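Local coordinates for protein extracellular ligand-binding receptor (Desulfitobacterium hafniense, PDB 4Q6B) that probably serves as the substrate-binding component of an amino-acid ABC transporter, holding leucine in the cleft between its two lobes, at residues 135-149 against 169-181. Numbering follows the deposited sequence.
Sequences IYLAEQGHERMVIYY and QGITIVDRFNYYG. With CA (calcium ion), chain E; CA (calcium ion), chain D.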
loop_
_atom_site.group_PDB
_atom_site.type_symbol
_atom_site.label_atom_id
_atom_site.label_comp_id
_atom_site.label_asym_id
_atom_site.label_seq_id
_atom_site.Cartn_x
_atom_site.Cartn_y
_atom_site.Cartn_z
ATOM N N ILE A 135 -18.457 2.027 -0.171
ATOM C CA ILE A 135 -19.292 2.453 -1.305
ATOM C C ILE A 135 -19.676 1.275 -2.182
ATOM O O ILE A 135 -20.826 1.145 -2.568
ATOM C CB ILE A 135 -18.604 3.561 -2.123
ATOM C CG1 ILE A 135 -18.676 4.846 -1.287
ATOM C CG2 ILE A 135 -19.311 3.753 -3.495
ATOM C CD1 ILE A 135 -17.858 5.970 -1.807
ATOM N N TYR A 136 -18.712 0.437 -2.495
ATOM C CA TYR A 136 -18.938 -0.704 -3.373
ATOM C C TYR A 136 -19.869 -1.696 -2.696
ATOM O O TYR A 136 -20.818 -2.208 -3.313
ATOM C CB TYR A 136 -17.604 -1.380 -3.709
ATOM C CG TYR A 136 -17.811 -2.615 -4.563
ATOM C CD1 TYR A 136 -18.131 -2.507 -5.906
ATOM C CD2 TYR A 136 -17.707 -3.895 -4.002
ATOM C CE1 TYR A 136 -18.319 -3.646 -6.681
ATOM C CE2 TYR A 136 -17.895 -5.020 -4.768
ATOM C CZ TYR A 136 -18.195 -4.892 -6.095
ATOM O OH TYR A 136 -18.403 -6.037 -6.843
ATOM N N LEU A 137 -19.591 -1.981 -1.421
ATOM C CA LEU A 137 -20.360 -3.026 -0.728
ATOM C C LEU A 137 -21.811 -2.606 -0.579
ATOM O O LEU A 137 -22.736 -3.421 -0.750
ATOM C CB LEU A 137 -19.732 -3.342 0.626
ATOM C CG LEU A 137 -18.388 -4.082 0.482
ATOM C CD1 LEU A 137 -17.717 -4.075 1.867
ATOM C CD2 LEU A 137 -18.600 -5.524 -0.041
ATOM N N ALA A 138 -22.043 -1.323 -0.328
ATOM C CA ALA A 138 -23.431 -0.880 -0.232
ATOM C C ALA A 138 -24.106 -0.991 -1.595
ATOM O O ALA A 138 -25.258 -1.358 -1.674
ATOM C CB ALA A 138 -23.538 0.517 0.303
ATOM N N GLU A 139 -23.408 -0.665 -2.675
ATOM C CA GLU A 139 -24.074 -0.776 -3.983
ATOM C C GLU A 139 -24.384 -2.256 -4.318
ATOM O O GLU A 139 -25.355 -2.584 -5.053
ATOM C CB GLU A 139 -23.186 -0.151 -5.032
ATOM C CG GLU A 139 -23.800 -0.215 -6.456
ATOM C CD GLU A 139 -23.357 -1.454 -7.228
ATOM O OE1 GLU A 139 -24.148 -1.953 -8.085
ATOM O OE2 GLU A 139 -22.208 -1.910 -6.982
ATOM N N GLN A 140 -23.576 -3.155 -3.759
ATOM C CA GLN A 140 -23.800 -4.594 -3.914
ATOM C C GLN A 140 -24.907 -5.143 -3.011
ATOM O O GLN A 140 -25.264 -6.309 -3.096
ATOM C CB GLN A 140 -22.494 -5.381 -3.762
ATOM C CG GLN A 140 -21.490 -5.045 -4.833
ATOM C CD GLN A 140 -21.958 -5.519 -6.189
ATOM O OE1 GLN A 140 -22.139 -6.720 -6.400
ATOM N NE2 GLN A 140 -22.195 -4.588 -7.107
ATOM N N GLY A 141 -25.478 -4.317 -2.156
ATOM C CA GLY A 141 -26.642 -4.775 -1.391
ATOM C C GLY A 141 -26.297 -5.232 0.028
ATOM O O GLY A 141 -27.144 -5.837 0.693
ATOM N N HIS A 142 -25.091 -4.956 0.502
ATOM C CA HIS A 142 -24.794 -5.258 1.888
ATOM C C HIS A 142 -25.498 -4.307 2.826
ATOM O O HIS A 142 -25.566 -3.121 2.564
ATOM C CB HIS A 142 -23.301 -5.253 2.134
ATOM C CG HIS A 142 -22.608 -6.386 1.465
ATOM N ND1 HIS A 142 -22.376 -7.585 2.095
ATOM C CD2 HIS A 142 -22.159 -6.530 0.201
ATOM C CE1 HIS A 142 -21.786 -8.410 1.252
ATOM N NE2 HIS A 142 -21.633 -7.790 0.099
ATOM N N GLU A 143 -26.026 -4.849 3.916
ATOM C CA GLU A 143 -26.717 -4.041 4.922
ATOM C C GLU A 143 -26.289 -4.296 6.360
ATOM O O GLU A 143 -26.436 -3.412 7.210
ATOM C CB GLU A 143 -28.239 -4.263 4.844
ATOM C CG GLU A 143 -28.795 -4.015 3.446
ATOM C CD GLU A 143 -30.287 -3.755 3.415
ATOM O OE1 GLU A 143 -30.963 -3.976 4.428
ATOM O OE2 GLU A 143 -30.770 -3.312 2.356
ATOM N N ARG A 144 -25.885 -5.540 6.673
ATOM C CA ARG A 144 -25.581 -5.963 8.053
ATOM C C ARG A 144 -24.267 -6.750 8.017
ATOM O O ARG A 144 -24.227 -7.833 7.463
ATOM C CB ARG A 144 -26.697 -6.858 8.600
ATOM C CG ARG A 144 -28.104 -6.240 8.520
ATOM C CD ARG A 144 -29.131 -6.817 9.520
ATOM N NE ARG A 144 -29.434 -5.741 10.470
ATOM C CZ ARG A 144 -29.549 -5.854 11.791
ATOM N NH1 ARG A 144 -29.448 -7.035 12.403
ATOM N NH2 ARG A 144 -29.790 -4.763 12.509
HETATM N N MSE A 145 -23.181 -6.200 8.558
HETATM C CA MSE A 145 -21.883 -6.847 8.375
HETATM C C MSE A 145 -21.187 -7.077 9.726
HETATM O O MSE A 145 -21.527 -6.461 10.760
HETATM C CB MSE A 145 -20.987 -6.013 7.439
HETATM C CG MSE A 145 -21.485 -6.030 5.973
HETATM SE SE MSE A 145 -20.254 -5.108 4.852
HETATM C CE MSE A 145 -18.735 -6.362 4.974
ATOM N N VAL A 146 -20.192 -7.965 9.711
ATOM C CA VAL A 146 -19.365 -8.255 10.900
ATOM C C VAL A 146 -17.933 -7.795 10.635
ATOM O O VAL A 146 -17.469 -7.875 9.513
ATOM C CB VAL A 146 -19.365 -9.778 11.230
ATOM C CG1 VAL A 146 -18.287 -10.160 12.266
ATOM C CG2 VAL A 146 -20.737 -10.217 11.794
ATOM N N ILE A 147 -17.222 -7.310 11.651
ATOM C CA ILE A 147 -15.825 -6.906 11.455
ATOM C C ILE A 147 -14.952 -7.785 12.347
ATOM O O ILE A 147 -15.152 -7.836 13.567
ATOM C CB ILE A 147 -15.580 -5.416 11.813
ATOM C CG1 ILE A 147 -16.331 -4.482 10.849
ATOM C CG2 ILE A 147 -14.064 -5.057 11.743
ATOM C CD1 ILE A 147 -16.228 -3.016 11.296
ATOM N N TYR A 148 -13.987 -8.492 11.746
ATOM C CA TYR A 148 -12.971 -9.250 12.511
ATOM C C TYR A 148 -11.745 -8.372 12.498
ATOM O O TYR A 148 -11.271 -8.008 11.426
ATOM C CB TYR A 148 -12.652 -10.575 11.793
ATOM C CG TYR A 148 -11.584 -11.429 12.446
ATOM C CD1 TYR A 148 -11.558 -11.633 13.833
ATOM C CD2 TYR A 148 -10.648 -12.100 11.670
ATOM C CE1 TYR A 148 -10.572 -12.472 14.448
ATOM C CE2 TYR A 148 -9.693 -12.925 12.242
ATOM C CZ TYR A 148 -9.660 -13.122 13.630
ATOM O OH TYR A 148 -8.698 -13.917 14.211
ATOM N N TYR A 149 -11.223 -7.994 13.657
ATOM C CA TYR A 149 -10.138 -7.013 13.634
ATOM C C TYR A 149 -8.988 -7.378 14.577
ATOM O O TYR A 149 -9.180 -8.176 15.482
ATOM C CB TYR A 149 -10.671 -5.605 13.966
ATOM C CG TYR A 149 -11.098 -5.458 15.391
ATOM C CD1 TYR A 149 -10.263 -4.849 16.338
ATOM C CD2 TYR A 149 -12.334 -5.929 15.804
ATOM C CE1 TYR A 149 -10.635 -4.764 17.657
ATOM C CE2 TYR A 149 -12.717 -5.834 17.118
ATOM C CZ TYR A 149 -11.884 -5.243 18.026
ATOM O OH TYR A 149 -12.278 -5.144 19.341
ATOM N N GLN A 169 -23.146 4.671 4.548
ATOM C CA GLN A 169 -23.754 3.981 3.417
ATOM C C GLN A 169 -25.026 3.212 3.782
ATOM O O GLN A 169 -25.618 2.566 2.943
ATOM C CB GLN A 169 -22.763 3.025 2.771
ATOM C CG GLN A 169 -21.559 3.681 2.145
ATOM C CD GLN A 169 -21.933 4.566 0.985
ATOM O OE1 GLN A 169 -22.613 4.142 0.077
ATOM N NE2 GLN A 169 -21.491 5.806 1.024
ATOM N N GLY A 170 -25.411 3.263 5.047
ATOM C CA GLY A 170 -26.559 2.514 5.553
ATOM C C GLY A 170 -26.253 1.076 5.928
ATOM O O GLY A 170 -27.168 0.249 6.076
ATOM N N ILE A 171 -24.979 0.757 6.089
ATOM C CA ILE A 171 -24.586 -0.572 6.583
ATOM C C ILE A 171 -24.413 -0.549 8.079
ATOM O O ILE A 171 -23.697 0.313 8.628
ATOM C CB ILE A 171 -23.272 -1.015 5.893
ATOM C CG1 ILE A 171 -23.472 -1.061 4.373
ATOM C CG2 ILE A 171 -22.784 -2.377 6.396
ATOM C CD1 ILE A 171 -22.144 -1.262 3.632
ATOM N N THR A 172 -25.071 -1.504 8.764
ATOM C CA THR A 172 -24.971 -1.638 10.204
ATOM C C THR A 172 -23.906 -2.681 10.494
ATOM O O THR A 172 -23.875 -3.724 9.829
ATOM C CB THR A 172 -26.312 -2.159 10.746
ATOM O OG1 THR A 172 -27.345 -1.222 10.416
ATOM C CG2 THR A 172 -26.269 -2.343 12.253
ATOM N N ILE A 173 -23.054 -2.412 11.476
ATOM C CA ILE A 173 -22.105 -3.397 11.947
ATOM C C ILE A 173 -22.781 -4.144 13.087
ATOM O O ILE A 173 -22.977 -3.588 14.169
ATOM C CB ILE A 173 -20.789 -2.751 12.423
ATOM C CG1 ILE A 173 -20.125 -1.964 11.267
ATOM C CG2 ILE A 173 -19.829 -3.820 12.979
ATOM C CD1 ILE A 173 -19.850 -2.833 9.981
ATOM N N VAL A 174 -23.162 -5.398 12.849
ATOM C CA VAL A 174 -23.932 -6.133 13.841
ATOM C C VAL A 174 -23.040 -6.831 14.879
ATOM O O VAL A 174 -23.508 -7.199 15.944
ATOM C CB VAL A 174 -24.898 -7.155 13.184
ATOM C CG1 VAL A 174 -25.886 -6.431 12.260
ATOM C CG2 VAL A 174 -24.113 -8.250 12.441
ATOM N N ASP A 175 -21.752 -7.010 14.572
ATOM C CA ASP A 175 -20.841 -7.538 15.592
ATOM C C ASP A 175 -19.422 -7.199 15.184
ATOM O O ASP A 175 -19.116 -7.142 14.014
ATOM C CB ASP A 175 -20.993 -9.061 15.739
ATOM C CG ASP A 175 -20.254 -9.633 16.961
ATOM O OD1 ASP A 175 -20.024 -8.903 17.976
ATOM O OD2 ASP A 175 -19.941 -10.861 16.919
ATOM N N ARG A 176 -18.560 -6.947 16.155
ATOM C CA ARG A 176 -17.132 -6.857 15.877
ATOM C C ARG A 176 -16.458 -7.783 16.882
ATOM O O ARG A 176 -16.970 -8.002 18.021
ATOM C CB ARG A 176 -16.616 -5.399 15.992
ATOM C CG ARG A 176 -16.483 -4.916 17.411
ATOM C CD ARG A 176 -15.525 -3.733 17.491
ATOM N NE ARG A 176 -15.846 -2.694 16.518
ATOM C CZ ARG A 176 -15.021 -1.693 16.203
ATOM N NH1 ARG A 176 -15.385 -0.777 15.306
ATOM N NH2 ARG A 176 -13.829 -1.612 16.776
ATOM N N PHE A 177 -15.375 -8.433 16.462
ATOM C CA PHE A 177 -14.673 -9.398 17.334
ATOM C C PHE A 177 -13.199 -9.475 16.959
ATOM O O PHE A 177 -12.818 -9.117 15.830
ATOM C CB PHE A 177 -15.331 -10.793 17.310
ATOM C CG PHE A 177 -15.091 -11.586 16.020
ATOM C CD1 PHE A 177 -15.596 -11.151 14.787
ATOM C CD2 PHE A 177 -14.350 -12.780 16.038
ATOM C CE1 PHE A 177 -15.395 -11.907 13.604
ATOM C CE2 PHE A 177 -14.150 -13.533 14.854
ATOM C CZ PHE A 177 -14.654 -13.081 13.637
ATOM N N ASN A 178 -12.361 -9.900 17.906
ATOM C CA ASN A 178 -10.918 -9.935 17.650
ATOM C C ASN A 178 -10.224 -11.243 18.016
ATOM O O ASN A 178 -8.992 -11.393 17.854
ATOM C CB ASN A 178 -10.250 -8.774 18.345
ATOM C CG ASN A 178 -10.399 -8.835 19.861
ATOM O OD1 ASN A 178 -11.167 -8.078 20.446
ATOM N ND2 ASN A 178 -9.662 -9.724 20.494
ATOM N N TYR A 179 -11.005 -12.190 18.531
ATOM C CA TYR A 179 -10.452 -13.478 18.935
ATOM C C TYR A 179 -11.522 -14.550 18.906
ATOM O O TYR A 179 -12.657 -14.288 19.313
ATOM C CB TYR A 179 -9.876 -13.406 20.348
ATOM C CG TYR A 179 -9.205 -14.694 20.807
ATOM C CD1 TYR A 179 -7.973 -15.059 20.302
ATOM C CD2 TYR A 179 -9.804 -15.555 21.747
ATOM C CE1 TYR A 179 -7.340 -16.219 20.689
ATOM C CE2 TYR A 179 -9.169 -16.724 22.141
ATOM C CZ TYR A 179 -7.954 -17.056 21.606
ATOM O OH TYR A 179 -7.303 -18.195 21.992
ATOM N N TYR A 180 -11.142 -15.754 18.464
ATOM C CA TYR A 180 -11.925 -16.969 18.707
ATOM C C TYR A 180 -10.952 -18.093 19.055
ATOM O O TYR A 180 -9.855 -18.137 18.491
ATOM C CB TYR A 180 -12.797 -17.321 17.480
ATOM C CG TYR A 180 -12.026 -17.605 16.219
ATOM C CD1 TYR A 180 -11.523 -16.577 15.434
ATOM C CD2 TYR A 180 -11.810 -18.899 15.805
ATOM C CE1 TYR A 180 -10.813 -16.851 14.286
ATOM C CE2 TYR A 180 -11.094 -19.177 14.666
ATOM C CZ TYR A 180 -10.596 -18.156 13.924
ATOM O OH TYR A 180 -9.878 -18.465 12.807
ATOM N N GLY A 181 -11.332 -18.980 19.979
ATOM C CA GLY A 181 -10.415 -19.985 20.484
ATOM C C GLY A 181 -10.283 -21.270 19.688
ATOM O O GLY A 181 -9.241 -21.923 19.750
HETATM CA CA CA E . -18.401 -8.605 19.767
HETATM CA CA CA D . -29.527 0.210 6.456
HETATM O O HOH W 1 -22.712 3.379 -2.416
HETATM O O HOH W 2 -28.596 -1.736 7.881
HETATM O O HOH W 3 -31.331 -1.442 5.926
HETATM O O HOH W 4 -8.282 -15.047 16.800
HETATM O O HOH W 5 -28.624 2.050 8.419
HETATM O O HOH W 6 -29.263 -0.271 4.425
HETATM O O HOH W 7 -31.067 0.365 8.440
HETATM O O HOH W 8 -16.339 -9.516 21.407
#
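With CG of Y148 swung opposite the backbone N (chi1 178°) and CG of F177 tucked between its own N and carbonyl carbon (chi1 73°), the two rings meet in an offset stack, centroids 4.6 Å apart and planes 25° from parallel. Y148 CD1 sits over one face of F177, toward the rim, 3.4 Å from F177 CE2, while V146 CG1 meets the edge of the same ring at CE1 (3.6 Å). Y180 extends the aromatic cluster, and W193 of helix 183-195 meets the F177 ring as well. An alanine in place of F177 would strip Y148 of its stacking partner and V146 of its edge contact, and is likely to let the Y148 ring shift. On the side carrying R176, where I147 CD1 packs on I173 CD1 (3.9 Å), the Y149 ring lies between two neighbours: N178 CB makes a CH-pi contact over one face, 4.0 Å from the ring centroid, and R176 NH2 lies over the opposite face, toward the rim, at most a weak cation-pi attraction, its charge being paired with E163.

Six backbone bonds join the strands, from T172 N to E143 O (2.8 Å) through to Y149 N to F177 O. M145 N bonds to T172 O and V174 N to M145 O, but I147 N goes to D175 O, not V174 O: a beta bulge at V174. V174 CG1 covers a face of the R144 guanidinium, whose NH1 is hydrogen-bonded to F196 O. Just before the strand, G170 O binds one calcium ion; within it, D175 OD1 (2.4 Å) and R176 O bind another, while D175 OD2 bonds W193 and pairs with K192. The whole is the parallel strand pair of a beta-alpha-beta crossover through helix 153-168, with 172-177 as edge strand, in a periplasmic binding protein lobe.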